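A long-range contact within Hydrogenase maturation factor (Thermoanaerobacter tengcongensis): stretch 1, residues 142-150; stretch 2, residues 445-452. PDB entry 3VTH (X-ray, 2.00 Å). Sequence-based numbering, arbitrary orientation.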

# COMPACT_ATOMS: atom_id res chain seq x y z
N ARG A 142 -15.94 -1.33 5.30
CA ARG A 142 -16.63 -0.46 4.37
C ARG A 142 -16.39 -1.05 2.99
O ARG A 142 -17.14 -1.91 2.55
CB ARG A 142 -16.15 1.01 4.49
CG ARG A 142 -16.53 1.72 5.81
CD ARG A 142 -18.06 1.83 6.02
NE ARG A 142 -18.36 2.64 7.21
CZ ARG A 142 -18.44 2.18 8.45
NH1 ARG A 142 -18.28 0.89 8.70
NH2 ARG A 142 -18.69 3.02 9.46
N PHE A 143 -15.32 -0.62 2.33
CA PHE A 143 -14.96 -1.16 1.01
C PHE A 143 -15.17 -2.67 0.87
O PHE A 143 -15.85 -3.13 -0.07
CB PHE A 143 -13.50 -0.82 0.68
CG PHE A 143 -13.03 -1.42 -0.61
CD1 PHE A 143 -12.00 -2.35 -0.63
CD2 PHE A 143 -13.65 -1.09 -1.82
CE1 PHE A 143 -11.57 -2.92 -1.84
CE2 PHE A 143 -13.23 -1.66 -3.04
CZ PHE A 143 -12.19 -2.57 -3.05
N SER A 144 -14.63 -3.44 1.81
CA SER A 144 -14.70 -4.90 1.72
C SER A 144 -16.12 -5.45 1.58
O SER A 144 -16.29 -6.52 0.99
CB SER A 144 -14.03 -5.57 2.93
OG SER A 144 -14.64 -5.12 4.14
N ILE A 145 -17.13 -4.76 2.11
CA ILE A 145 -18.50 -5.28 2.05
C ILE A 145 -19.46 -4.46 1.18
O ILE A 145 -20.65 -4.76 1.13
CB ILE A 145 -19.11 -5.47 3.46
CG1 ILE A 145 -19.25 -4.12 4.18
CG2 ILE A 145 -18.23 -6.49 4.28
CD1 ILE A 145 -20.10 -4.22 5.43
N ILE A 146 -18.94 -3.47 0.46
CA ILE A 146 -19.78 -2.57 -0.36
C ILE A 146 -19.89 -3.11 -1.79
O ILE A 146 -18.88 -3.36 -2.45
CB ILE A 146 -19.26 -1.10 -0.31
CG1 ILE A 146 -19.56 -0.48 1.06
CG2 ILE A 146 -19.87 -0.22 -1.44
CD1 ILE A 146 -18.74 0.80 1.38
N GLU A 147 -21.12 -3.31 -2.27
CA GLU A 147 -21.36 -3.82 -3.62
C GLU A 147 -21.55 -2.70 -4.64
O GLU A 147 -21.31 -2.90 -5.83
CB GLU A 147 -22.60 -4.70 -3.65
CG GLU A 147 -22.59 -5.85 -2.66
CD GLU A 147 -23.89 -6.64 -2.68
OE1 GLU A 147 -24.89 -6.15 -3.25
OE2 GLU A 147 -23.92 -7.75 -2.13
N ASP A 148 -22.02 -1.54 -4.17
CA ASP A 148 -22.50 -0.49 -5.05
C ASP A 148 -22.77 0.73 -4.18
O ASP A 148 -22.83 0.61 -2.95
CB ASP A 148 -23.81 -0.93 -5.72
CG ASP A 148 -24.14 -0.14 -7.00
OD1 ASP A 148 -23.31 0.65 -7.49
OD2 ASP A 148 -25.27 -0.32 -7.51
N ILE A 149 -22.93 1.88 -4.82
CA ILE A 149 -23.27 3.13 -4.15
C ILE A 149 -24.57 3.61 -4.77
O ILE A 149 -24.96 3.07 -5.81
CB ILE A 149 -22.14 4.20 -4.28
CG1 ILE A 149 -21.81 4.53 -5.76
CG2 ILE A 149 -20.91 3.72 -3.56
CD1 ILE A 149 -22.78 5.52 -6.42
N PRO A 150 -25.28 4.59 -4.15
CA PRO A 150 -25.02 5.29 -2.89
C PRO A 150 -25.00 4.30 -1.73
O PRO A 150 -25.79 3.34 -1.71
CB PRO A 150 -26.23 6.22 -2.75
CG PRO A 150 -26.75 6.42 -4.10
CD PRO A 150 -26.46 5.14 -4.85
N ARG A 445 -14.56 -4.49 -11.41
CA ARG A 445 -15.26 -4.04 -10.22
C ARG A 445 -15.04 -2.57 -9.83
O ARG A 445 -15.96 -1.90 -9.34
CB ARG A 445 -14.97 -4.97 -9.05
CG ARG A 445 -15.97 -6.12 -9.07
CD ARG A 445 -15.33 -7.39 -8.70
NE ARG A 445 -14.79 -7.34 -7.34
CZ ARG A 445 -14.88 -8.35 -6.48
NH1 ARG A 445 -14.35 -8.22 -5.28
NH2 ARG A 445 -15.49 -9.48 -6.82
N TYR A 446 -13.83 -2.07 -10.05
CA TYR A 446 -13.53 -0.66 -9.84
C TYR A 446 -14.25 0.20 -10.88
O TYR A 446 -14.78 1.27 -10.56
CB TYR A 446 -12.01 -0.42 -9.87
CG TYR A 446 -11.31 -0.55 -8.52
CD1 TYR A 446 -10.70 0.56 -7.92
CD2 TYR A 446 -11.26 -1.78 -7.85
CE1 TYR A 446 -10.05 0.45 -6.69
CE2 TYR A 446 -10.60 -1.91 -6.61
CZ TYR A 446 -9.99 -0.79 -6.05
OH TYR A 446 -9.34 -0.90 -4.84
N LYS A 447 -14.28 -0.26 -12.14
CA LYS A 447 -15.05 0.44 -13.19
C LYS A 447 -16.53 0.56 -12.85
O LYS A 447 -17.14 1.59 -13.09
CB LYS A 447 -14.90 -0.23 -14.56
CG LYS A 447 -13.49 -0.08 -15.17
CD LYS A 447 -13.44 -0.58 -16.63
CE LYS A 447 -13.75 -2.04 -16.74
NZ LYS A 447 -13.70 -2.49 -18.16
N LYS A 448 -17.10 -0.51 -12.32
CA LYS A 448 -18.50 -0.49 -11.90
C LYS A 448 -18.68 0.36 -10.65
O LYS A 448 -19.58 1.19 -10.58
CB LYS A 448 -19.00 -1.91 -11.63
CG LYS A 448 -19.03 -2.79 -12.86
CD LYS A 448 -19.80 -4.09 -12.59
CE LYS A 448 -19.35 -5.18 -13.56
NZ LYS A 448 -19.66 -4.82 -14.98
N LEU A 449 -17.83 0.16 -9.66
CA LEU A 449 -18.00 0.85 -8.38
C LEU A 449 -17.90 2.38 -8.54
O LEU A 449 -18.71 3.13 -7.99
CB LEU A 449 -17.00 0.33 -7.35
CG LEU A 449 -17.19 0.83 -5.91
CD1 LEU A 449 -18.62 0.59 -5.42
CD2 LEU A 449 -16.20 0.14 -5.01
N PHE A 450 -16.90 2.82 -9.31
CA PHE A 450 -16.66 4.25 -9.50
C PHE A 450 -17.18 4.84 -10.82
O PHE A 450 -16.91 6.00 -11.12
CB PHE A 450 -15.18 4.57 -9.25
CG PHE A 450 -14.71 4.17 -7.89
CD1 PHE A 450 -15.25 4.78 -6.75
CD2 PHE A 450 -13.77 3.16 -7.73
CE1 PHE A 450 -14.84 4.40 -5.47
CE2 PHE A 450 -13.36 2.77 -6.45
CZ PHE A 450 -13.89 3.40 -5.33
N ARG A 451 -17.93 4.03 -11.58
CA ARG A 451 -18.53 4.46 -12.85
C ARG A 451 -17.49 4.97 -13.87
O ARG A 451 -17.71 5.96 -14.56
CB ARG A 451 -19.62 5.51 -12.61
CG ARG A 451 -20.94 4.94 -12.06
CD ARG A 451 -20.90 4.67 -10.56
NE ARG A 451 -22.25 4.44 -10.04
CZ ARG A 451 -22.62 3.38 -9.32
NH1 ARG A 451 -21.74 2.44 -9.00
NH2 ARG A 451 -23.89 3.27 -8.92
N VAL A 452 -16.36 4.28 -13.94
CA VAL A 452 -15.29 4.64 -14.85
C VAL A 452 -15.42 3.85 -16.15
O VAL A 452 -15.47 2.62 -16.15
CB VAL A 452 -13.88 4.38 -14.23
CG1 VAL A 452 -12.78 4.83 -15.19
CG2 VAL A 452 -13.72 5.06 -12.86

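Stretch 1 enters the contact just after Arg142, whose side chain is out of reach of stretch 2 but whose backbone helps set the local shape: Ile145 N donates to Arg142 O at 2.9 Å, and Ile146 N to Phe143 O at 3.2 Å. This short 3-10 segment, residues 143-145, leaves Ser144 and Ile145 out of reach of stretch 2 while Phe143 makes contact.

The CA-to-CB bond of Phe143 points sideways, yet with chi1 at 176° (t) the ring comes within reach of the helix that runs through residues 445-449. It meets two residues three positions apart in sequence, Tyr446 and Leu449. With Tyr446 the ring centroids lie 5.9 Å apart and the planes are inclined at 63°, an oblique pairing in which Phe143 CZ approaches Tyr446 CE2 to 4.0 Å and Tyr446 OH to 3.8 Å. Leu449 instead sits at the ring edge, near its plane, with Phe143 CE2 4.0 Å from Leu449 CD2.

Leu449 has the largest area covered by the other stretch, 92 Å², and its contacts show why. While CD2 meets Phe143, its other methyl serves the next part of the chain: Ile146 CG2 lies 4.2 Å from Leu449 CD1. Glu147 contributes little, for its CB points away and its nearest approach comes from the backbone, Glu147 O lying 4.4 Å from Leu449 CD1. The closest CA atoms across the stretches are those of Asp148 and Leu449, 5.8 Å apart, and Leu449 CD1 packs 4.0 Å from Asp148 CA.

Asp148 also supplies the charged part of the contact. Its CB points away, but chi1 of -160° (t) brings the carboxylate back within range of Arg451. Arg451 NH1 donates to Asp148 OD1 at 2.8 Å (N-H...O angle 152°) and Arg451 NH2 to the same oxygen at 3.0 Å (139°), so a single carboxylate oxygen receives both bonds of the salt bridge. OD1 lies near the guanidinium plane, which suits donors whose N-H bonds lie in that plane. Arg451 NH1 additionally makes weak hydrogen bonds to Lys448 O at 3.0 Å and Leu449 O at 3.3 Å, tying the guanidinium back to its own stretch.

Ile149 completes the contact by touching both principal partners. Its CG2 is 4.3 Å from Leu449 CD1, whereas Ile149 CD1 lies over one face of the guanidinium, 3.5 Å from Arg451 NH2. The arginine group thus presents its edge to Asp148 and a face to an aliphatic methyl. Beyond it, Pro150, preceded by a cis peptide bond, points its CB away and makes no contact.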